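PDB 5K2M: RimK-related lysine biosynthesis protein from Thermococcus kodakarensis, which probably joins an amino acid to the amino-group carrier protein LysW in an ATP- and magnesium-dependent ligation, serving both lysine and arginine (ornithine) biosynthesis. Local coordinates for residues R2-T8 with E26-E32. Coordinates in Å, arbitrary orientation, origin at the centre of the assembly. Residue numbers count along the deposited sequence, not the author numbering.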
loop_
_atom_site.group_PDB
_atom_site.type_symbol
_atom_site.label_atom_id
_atom_site.label_comp_id
_atom_site.label_asym_id
_atom_site.label_seq_id
_atom_site.Cartn_x
_atom_site.Cartn_y
_atom_site.Cartn_z
ATOM N N ARG A 2 43.393 13.276 -3.665
ATOM C CA ARG A 2 43.249 11.872 -4.025
ATOM C C ARG A 2 42.706 11.781 -5.449
ATOM O O ARG A 2 41.603 12.238 -5.743
ATOM C CB ARG A 2 42.371 11.132 -3.014
ATOM C CG ARG A 2 43.135 10.787 -1.744
ATOM C CD ARG A 2 42.237 10.422 -0.576
ATOM N NE ARG A 2 41.378 9.280 -0.873
ATOM C CZ ARG A 2 41.731 8.001 -0.779
ATOM N NH1 ARG A 2 42.945 7.655 -0.397
ATOM N NH2 ARG A 2 40.848 7.058 -1.078
ATOM N N ILE A 3 43.518 11.210 -6.329
ATOM C CA ILE A 3 43.202 11.093 -7.742
ATOM C C ILE A 3 42.863 9.629 -8.032
ATOM O O ILE A 3 43.692 8.743 -7.842
ATOM C CB ILE A 3 44.399 11.533 -8.617
ATOM C CG1 ILE A 3 44.710 13.016 -8.397
ATOM C CG2 ILE A 3 44.117 11.254 -10.091
ATOM C CD1 ILE A 3 46.029 13.481 -8.989
ATOM N N GLY A 4 41.641 9.373 -8.470
ATOM C CA GLY A 4 41.260 8.036 -8.919
ATOM C C GLY A 4 41.624 7.790 -10.376
ATOM O O GLY A 4 41.576 8.711 -11.197
ATOM N N ILE A 5 41.974 6.548 -10.707
ATOM C CA ILE A 5 42.106 6.136 -12.109
ATOM C C ILE A 5 41.276 4.879 -12.339
ATOM O O ILE A 5 41.580 3.831 -11.772
ATOM C CB ILE A 5 43.571 5.819 -12.479
ATOM C CG1 ILE A 5 44.473 7.010 -12.175
ATOM C CG2 ILE A 5 43.688 5.456 -13.947
ATOM C CD1 ILE A 5 45.944 6.750 -12.421
ATOM N N THR A 6 40.248 4.957 -13.184
ATOM C CA THR A 6 39.437 3.767 -13.479
ATOM C C THR A 6 39.938 3.092 -14.742
ATOM O O THR A 6 40.266 3.761 -15.721
ATOM C CB THR A 6 37.950 4.075 -13.637
ATOM O OG1 THR A 6 37.770 4.968 -14.728
ATOM C CG2 THR A 6 37.395 4.687 -12.382
ATOM N N TYR A 7 39.980 1.764 -14.712
ATOM C CA TYR A 7 40.666 0.993 -15.752
ATOM C C TYR A 7 40.142 -0.441 -15.908
ATOM O O TYR A 7 39.566 -1.033 -14.982
ATOM C CB TYR A 7 42.172 0.975 -15.475
ATOM C CG TYR A 7 42.606 0.113 -14.296
ATOM C CD1 TYR A 7 42.647 0.618 -12.994
ATOM C CD2 TYR A 7 43.010 -1.196 -14.494
ATOM C CE1 TYR A 7 43.059 -0.176 -11.933
ATOM C CE2 TYR A 7 43.417 -1.991 -13.443
ATOM C CZ TYR A 7 43.446 -1.486 -12.173
ATOM O OH TYR A 7 43.851 -2.327 -11.160
ATOM N N THR A 8 40.357 -0.979 -17.099
ATOM C CA THR A 8 40.037 -2.360 -17.416
ATOM C C THR A 8 41.323 -3.163 -17.328
ATOM O O THR A 8 41.423 -4.117 -16.558
ATOM C CB THR A 8 39.444 -2.460 -18.825
ATOM O OG1 THR A 8 38.390 -1.500 -18.951
ATOM C CG2 THR A 8 38.914 -3.874 -19.095
ATOM N N GLU A 26 47.867 11.446 -3.820
ATOM C CA GLU A 26 47.650 10.031 -3.600
ATOM C C GLU A 26 46.835 9.460 -4.770
ATOM O O GLU A 26 45.840 10.048 -5.178
ATOM C CB GLU A 26 46.902 9.870 -2.287
ATOM C CG GLU A 26 46.737 8.448 -1.787
ATOM C CD GLU A 26 46.077 8.398 -0.414
ATOM O OE1 GLU A 26 45.786 9.477 0.154
ATOM O OE2 GLU A 26 45.844 7.281 0.103
ATOM N N VAL A 27 47.267 8.330 -5.316
ATOM C CA VAL A 27 46.601 7.702 -6.456
ATOM C C VAL A 27 45.799 6.488 -5.992
ATOM O O VAL A 27 46.347 5.610 -5.345
ATOM C CB VAL A 27 47.624 7.252 -7.524
ATOM C CG1 VAL A 27 46.912 6.683 -8.744
ATOM C CG2 VAL A 27 48.509 8.418 -7.939
ATOM N N VAL A 28 44.508 6.447 -6.325
ATOM C CA VAL A 28 43.658 5.282 -6.038
ATOM C C VAL A 28 43.331 4.568 -7.341
ATOM O O VAL A 28 42.597 5.102 -8.184
ATOM C CB VAL A 28 42.348 5.698 -5.341
ATOM C CG1 VAL A 28 41.539 4.472 -4.911
ATOM C CG2 VAL A 28 42.661 6.588 -4.149
ATOM N N MET A 29 43.882 3.369 -7.501
ATOM C CA MET A 29 43.679 2.564 -8.697
ATOM C C MET A 29 42.371 1.822 -8.571
ATOM O O MET A 29 42.190 1.059 -7.636
ATOM C CB MET A 29 44.810 1.551 -8.858
ATOM C CG MET A 29 46.182 2.182 -8.989
ATOM S SD MET A 29 46.258 3.300 -10.389
ATOM C CE MET A 29 46.220 2.159 -11.758
ATOM N N LEU A 30 41.455 2.050 -9.505
ATOM C CA LEU A 30 40.128 1.473 -9.407
ATOM C C LEU A 30 39.873 0.601 -10.605
ATOM O O LEU A 30 39.477 1.084 -11.660
ATOM C CB LEU A 30 39.069 2.563 -9.337
ATOM C CG LEU A 30 39.152 3.468 -8.113
ATOM C CD1 LEU A 30 38.608 4.837 -8.470
ATOM C CD2 LEU A 30 38.408 2.865 -6.935
ATOM N N HIS A 31 40.108 -0.690 -10.448
ATOM C CA HIS A 31 39.656 -1.620 -11.447
ATOM C C HIS A 31 38.123 -1.644 -11.421
ATOM O O HIS A 31 37.494 -1.266 -10.433
ATOM C CB HIS A 31 40.222 -3.015 -11.210
ATOM C CG HIS A 31 39.877 -3.972 -12.301
ATOM N ND1 HIS A 31 39.075 -5.072 -12.098
ATOM C CD2 HIS A 31 40.167 -3.954 -13.624
ATOM C CE1 HIS A 31 38.913 -5.712 -13.244
ATOM N NE2 HIS A 31 39.561 -5.049 -14.186
ATOM N N GLU A 32 37.539 -2.083 -12.521
ATOM C CA GLU A 32 36.097 -2.246 -12.642
ATOM C C GLU A 32 35.447 -3.055 -11.517
ATOM O O GLU A 32 34.346 -2.724 -11.079
ATOM C CB GLU A 32 35.777 -2.836 -14.012
ATOM C CG GLU A 32 35.980 -1.790 -15.081
ATOM C CD GLU A 32 35.875 -2.295 -16.502
ATOM O OE1 GLU A 32 36.055 -3.507 -16.760
ATOM O OE2 GLU A 32 35.629 -1.439 -17.372
#
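Arg2 opens the strand pair with a salt bridge from NH1 to Glu26 OE2 (3.0 Å), while its guanidinium lays one face against Val28 CG2 and its NE bonds to the carbonyl of Asp42. The backbone hydrogen bonds of the parallel ladder begin at Ile3, whose N donates to Glu26 O (2.8 Å) and whose O accepts from Val28 N (2.9 Å). Gly4 has no side chain, and Leu30 CD1 approaches its CA to 4.2 Å on the face that also bears Thr6. Ile5 continues the alternation, with N to Val28 O at 3.0 Å and Leu30 N to its O at 2.9 Å; its CD1 meets Val27 CG1 (3.8 Å) on the face covered by helix 12-24. That helix makes the crossover of a beta-alpha-beta unit, placing 26-31 at the edge of the chain's N-terminal parallel sheet, where 45-49 flanks 2-7 on its other side. Thr6 turns instead toward helix 53-65, where Phe63 packs against both it and Leu30. At Tyr7 the ladder loosens: N reaches Leu30 O at 3.2 Å, and Glu32 N bonds only weakly to Tyr7 O (3.4 Å). The tyrosine ring receives an off-centre CH-pi contact from His31 CB, and both residues pack against His19 of the bound carrier-protein chain.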